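Cystathionine gamma-synthase (Xanthomonas oryzae pv. oryzae KACC 10331, PDB 6LGO) uses pyridoxal 5'-phosphate to make cystathionine in the trans-sulfuration pathway. Local coordinates at the EBO site. Coordinates in Å, arbitrary orientation; residue numbers count along the deposited sequence, not the author numbering. Chains: chain A/B, Cystathionine gamma-synthase.

The EBO site. Residues chain A 86-88, 112, 117, 159, 184, 186-187, 206, 208-209, 218-219, 336-338, 352, 372; chain B 56-57, 59-60, 238. With EBO ((2~{S})-2-azanyl-4-[(3~{S})-3-[(~{E})-[2-methyl-3-oxidanyl-5-(phosphonomethyl)pyridin-4-yl]methylideneamino]-4-oxidanyl-4-oxidanylidene-butyl]sulfanyl-butanoic acid), chain C.
EBO, homolanthionine joined as an imine to the cofactor and modelled as a phosphonate analogue of the PLP aldimine, lies in a deep pocket between chains A and B that hides 631 of its 666 Å². A:Tyr112, with CG anti to the backbone N (chi1 168°), forms the lid: its flat ring stacks on the EBO pyridine, nearly parallel. A:Ser206 CB and A:Lys209 CE pack beneath as the floor. At the pyridine's far end, carboxylate oxygen OD2 of A:Asp184 lies 2.7 Å from EBO N, a hydrogen bond if that nitrogen is protonated, which would strengthen the electron sink; A:Thr186 holds OD1. Around the phosphonate (standing for the PLP phosphate), A:Gly87 N donates to EBO O2 and A:Met88 N to EBO O1 from helix 87-98, whose N-terminus would favour an anion. A:Ser206 OG and A:Thr208 OG1 also bind EBO O2, while B:Arg59 NE reaches EBO O1 at 2.7 Å. A:Arg372 grips the alpha-carboxylate end-on, NH1 to EBO O6 at 2.8 Å and NH2 to EBO O5; apolar A:Thr352 CG2 and A:Leu338 CD2 pack on its carbon, C15. B:Tyr57 turns a polarisable ring face to EBO S, and A:Glu336 lines the arm at C12. A:Arg117 seizes the distal carboxylate end-on; B:Asp56 OD2 accepts from amino EBO N2 through its syn lone pair. The pocket encloses the ligand almost completely. A:Lys209, predicted to form the internal aldimine, is displaced here; A:Ser337 OG and B:Tyr57 OH hold NZ, a plausible proton-transfer base for the external aldimine.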
# COMPACT_ATOMS: atom_id res chain seq x y z
N THR A 86 -17.06 4.82 3.49
CA THR A 86 -17.35 4.63 4.94
C THR A 86 -18.69 3.90 5.09
O THR A 86 -19.47 3.82 4.12
CB THR A 86 -17.37 5.98 5.71
OG1 THR A 86 -18.56 6.68 5.32
CG2 THR A 86 -16.15 6.83 5.42
N GLY A 87 -18.92 3.35 6.27
CA GLY A 87 -20.21 2.83 6.70
C GLY A 87 -21.28 3.90 6.69
O GLY A 87 -22.44 3.61 6.15
N MET A 88 -20.97 5.10 7.23
CA MET A 88 -22.00 6.19 7.09
C MET A 88 -22.35 6.36 5.62
O MET A 88 -23.51 6.64 5.33
CB MET A 88 -21.61 7.55 7.70
CG MET A 88 -21.64 7.50 9.26
SD MET A 88 -23.17 6.76 9.98
CE MET A 88 -24.30 7.74 8.99
N TYR A 112 -27.05 3.43 16.18
CA TYR A 112 -25.75 4.14 16.25
C TYR A 112 -25.99 5.66 16.16
O TYR A 112 -26.80 6.11 15.36
CB TYR A 112 -24.83 3.56 15.18
CG TYR A 112 -23.59 4.40 14.95
CD1 TYR A 112 -22.77 4.75 16.00
CD2 TYR A 112 -23.38 5.00 13.72
CE1 TYR A 112 -21.73 5.64 15.81
CE2 TYR A 112 -22.31 5.85 13.52
CZ TYR A 112 -21.48 6.19 14.57
OH TYR A 112 -20.44 7.07 14.35
N ARG A 117 -27.45 10.99 13.87
CA ARG A 117 -27.02 12.35 13.45
C ARG A 117 -27.44 12.61 11.99
O ARG A 117 -27.95 13.68 11.67
CB ARG A 117 -25.53 12.50 13.60
CG ARG A 117 -25.00 13.84 13.10
CD ARG A 117 -23.52 13.83 13.30
NE ARG A 117 -22.85 12.61 12.80
CZ ARG A 117 -21.72 12.13 13.30
NH1 ARG A 117 -21.11 12.80 14.27
NH2 ARG A 117 -21.21 11.00 12.86
N ASN A 159 -26.66 -0.84 18.81
CA ASN A 159 -25.43 -0.27 19.38
C ASN A 159 -25.85 0.91 20.25
O ASN A 159 -26.41 1.85 19.68
CB ASN A 159 -24.56 0.19 18.21
CG ASN A 159 -23.32 0.95 18.60
OD1 ASN A 159 -22.69 1.40 17.66
ND2 ASN A 159 -22.91 1.01 19.85
N ASP A 184 -28.96 -2.81 9.06
CA ASP A 184 -27.55 -2.59 9.40
C ASP A 184 -27.10 -3.82 10.20
O ASP A 184 -27.42 -3.94 11.36
CB ASP A 184 -27.40 -1.27 10.12
CG ASP A 184 -25.98 -0.87 10.45
OD1 ASP A 184 -25.14 -1.80 10.43
OD2 ASP A 184 -25.77 0.35 10.79
N THR A 186 -23.90 -4.60 10.93
CA THR A 186 -22.48 -4.37 11.28
C THR A 186 -22.08 -5.27 12.48
O THR A 186 -20.97 -5.79 12.49
CB THR A 186 -22.30 -2.89 11.58
OG1 THR A 186 -22.64 -2.11 10.43
CG2 THR A 186 -20.92 -2.55 12.09
N PHE A 187 -22.90 -5.30 13.53
CA PHE A 187 -22.58 -5.90 14.86
C PHE A 187 -22.36 -7.40 14.79
O PHE A 187 -21.65 -7.85 15.66
CB PHE A 187 -23.58 -5.56 15.96
CG PHE A 187 -23.15 -4.43 16.85
CD1 PHE A 187 -22.48 -3.31 16.35
CD2 PHE A 187 -23.42 -4.46 18.21
CE1 PHE A 187 -22.14 -2.23 17.16
CE2 PHE A 187 -23.00 -3.42 19.05
CZ PHE A 187 -22.36 -2.32 18.54
N SER A 206 -20.84 -1.31 8.13
CA SER A 206 -19.52 -0.69 8.31
C SER A 206 -18.51 -1.82 8.17
O SER A 206 -18.43 -2.64 9.09
CB SER A 206 -19.42 -0.04 9.61
OG SER A 206 -18.10 0.40 9.75
N THR A 208 -15.57 -1.35 8.29
CA THR A 208 -14.59 -0.92 9.30
C THR A 208 -14.55 -1.96 10.42
O THR A 208 -13.49 -2.05 11.13
CB THR A 208 -14.97 0.44 9.86
OG1 THR A 208 -15.30 1.34 8.77
CG2 THR A 208 -13.89 0.97 10.75
N LYS A 209 -15.67 -2.61 10.73
CA LYS A 209 -15.74 -3.44 11.95
C LYS A 209 -15.23 -4.85 11.66
O LYS A 209 -14.08 -4.96 11.33
CB LYS A 209 -17.09 -3.31 12.63
CG LYS A 209 -17.60 -1.89 12.72
CD LYS A 209 -16.58 -0.79 13.15
CE LYS A 209 -17.34 0.53 13.28
NZ LYS A 209 -16.37 1.63 13.26
N VAL A 218 -11.51 2.27 6.98
CA VAL A 218 -12.90 2.72 7.20
C VAL A 218 -13.55 2.50 5.84
O VAL A 218 -12.90 2.76 4.85
CB VAL A 218 -12.94 4.19 7.65
CG1 VAL A 218 -14.31 4.68 7.86
CG2 VAL A 218 -12.18 4.37 8.93
N GLY A 219 -14.67 1.81 5.83
CA GLY A 219 -15.43 1.44 4.65
C GLY A 219 -16.86 1.04 4.97
O GLY A 219 -17.20 0.73 6.16
N GLU A 336 -12.71 4.51 20.09
CA GLU A 336 -13.87 4.21 19.23
C GLU A 336 -13.64 2.97 18.36
O GLU A 336 -12.50 2.49 18.24
CB GLU A 336 -14.21 5.47 18.45
CG GLU A 336 -15.34 6.20 19.20
CD GLU A 336 -15.14 7.66 19.29
OE1 GLU A 336 -15.98 8.33 19.95
OE2 GLU A 336 -14.14 8.12 18.68
N SER A 337 -14.73 2.53 17.75
CA SER A 337 -14.82 1.43 16.78
C SER A 337 -14.96 0.08 17.51
O SER A 337 -15.01 0.07 18.78
CB SER A 337 -13.62 1.48 15.86
OG SER A 337 -13.90 0.71 14.73
N LEU A 338 -14.92 -1.02 16.74
CA LEU A 338 -15.29 -2.33 17.27
C LEU A 338 -14.98 -3.33 16.18
O LEU A 338 -14.59 -2.90 15.09
CB LEU A 338 -16.79 -2.36 17.67
CG LEU A 338 -17.77 -2.09 16.50
CD1 LEU A 338 -18.56 -3.32 16.13
CD2 LEU A 338 -18.73 -0.97 16.82
N THR A 352 -19.00 7.20 21.27
CA THR A 352 -19.75 6.69 20.10
C THR A 352 -21.13 7.38 19.96
O THR A 352 -21.70 7.34 18.87
CB THR A 352 -19.94 5.18 20.26
OG1 THR A 352 -20.55 4.97 21.53
CG2 THR A 352 -18.62 4.46 20.19
N ARG A 372 -19.07 -0.00 26.93
CA ARG A 372 -19.17 -0.99 25.84
C ARG A 372 -17.83 -1.66 25.59
O ARG A 372 -16.83 -0.96 25.48
CB ARG A 372 -19.67 -0.32 24.57
CG ARG A 372 -20.04 -1.27 23.46
CD ARG A 372 -20.31 -0.48 22.20
NE ARG A 372 -19.06 -0.03 21.58
CZ ARG A 372 -18.95 0.72 20.48
NH1 ARG A 372 -20.04 1.15 19.87
NH2 ARG A 372 -17.72 1.04 20.04
N ASP B 56 -9.52 10.90 16.65
CA ASP B 56 -10.30 9.90 17.40
C ASP B 56 -10.76 8.80 16.42
O ASP B 56 -10.66 7.62 16.75
CB ASP B 56 -11.42 10.64 18.14
CG ASP B 56 -12.64 11.07 17.34
OD1 ASP B 56 -12.52 11.99 16.55
OD2 ASP B 56 -13.73 10.43 17.50
N TYR B 57 -11.22 9.21 15.24
CA TYR B 57 -11.80 8.30 14.23
C TYR B 57 -11.57 8.84 12.84
O TYR B 57 -11.85 10.00 12.58
CB TYR B 57 -13.27 8.10 14.50
CG TYR B 57 -13.82 6.91 13.76
CD1 TYR B 57 -13.46 5.62 14.09
CD2 TYR B 57 -14.70 7.09 12.73
CE1 TYR B 57 -13.98 4.55 13.41
CE2 TYR B 57 -15.26 6.03 12.08
CZ TYR B 57 -14.91 4.75 12.42
OH TYR B 57 -15.53 3.76 11.69
N ARG B 59 -12.92 8.48 9.81
CA ARG B 59 -13.99 9.11 8.99
C ARG B 59 -14.08 10.61 9.33
O ARG B 59 -14.23 11.41 8.41
CB ARG B 59 -15.36 8.45 9.20
CG ARG B 59 -16.55 9.30 8.74
CD ARG B 59 -17.86 8.50 8.70
NE ARG B 59 -18.08 7.58 9.79
CZ ARG B 59 -18.47 7.88 11.02
NH1 ARG B 59 -18.65 9.15 11.37
NH2 ARG B 59 -18.73 6.91 11.89
N SER B 60 -13.93 10.97 10.61
CA SER B 60 -14.02 12.36 11.13
C SER B 60 -12.73 13.15 10.84
O SER B 60 -12.81 14.36 10.50
CB SER B 60 -14.23 12.35 12.62
OG SER B 60 -15.34 11.51 12.99
N ASN B 238 -18.03 14.29 7.60
CA ASN B 238 -18.05 13.27 8.68
C ASN B 238 -19.44 12.62 8.74
O ASN B 238 -19.57 11.39 8.72
CB ASN B 238 -17.64 13.92 9.99
CG ASN B 238 -17.70 12.95 11.15
OD1 ASN B 238 -17.05 11.89 11.10
ND2 ASN B 238 -18.52 13.28 12.15
O6 EBO C . -19.88 2.61 17.46
C15 EBO C . -18.73 2.80 16.94
O5 EBO C . -17.65 2.67 17.53
C8 EBO C . -18.50 3.22 15.54
C9 EBO C . -17.73 4.59 15.32
C10 EBO C . -17.83 5.64 16.49
S EBO C . -16.91 6.95 15.88
C11 EBO C . -17.81 8.18 16.69
C12 EBO C . -16.98 9.41 16.72
C13 EBO C . -16.79 10.23 15.47
C14 EBO C . -18.05 10.68 14.80
O4 EBO C . -18.65 9.90 14.07
O3 EBO C . -18.50 11.81 14.87
N2 EBO C . -15.99 11.31 16.03
N1 EBO C . -19.74 2.89 14.78
C7 EBO C . -19.88 2.96 13.54
C3 EBO C . -21.04 2.46 12.82
C2 EBO C . -21.92 1.55 13.47
O7 EBO C . -21.76 1.16 14.78
C4 EBO C . -21.25 2.83 11.38
C6 EBO C . -20.38 3.62 10.38
P EBO C . -18.57 3.80 9.85
O2 EBO C . -17.61 3.01 9.03
O1 EBO C . -18.63 5.05 8.87
O EBO C . -17.65 4.43 10.96
C5 EBO C . -22.54 2.26 10.95
N EBO C . -23.41 1.39 11.54
C1 EBO C . -23.12 1.07 12.79
C EBO C . -23.89 0.12 13.61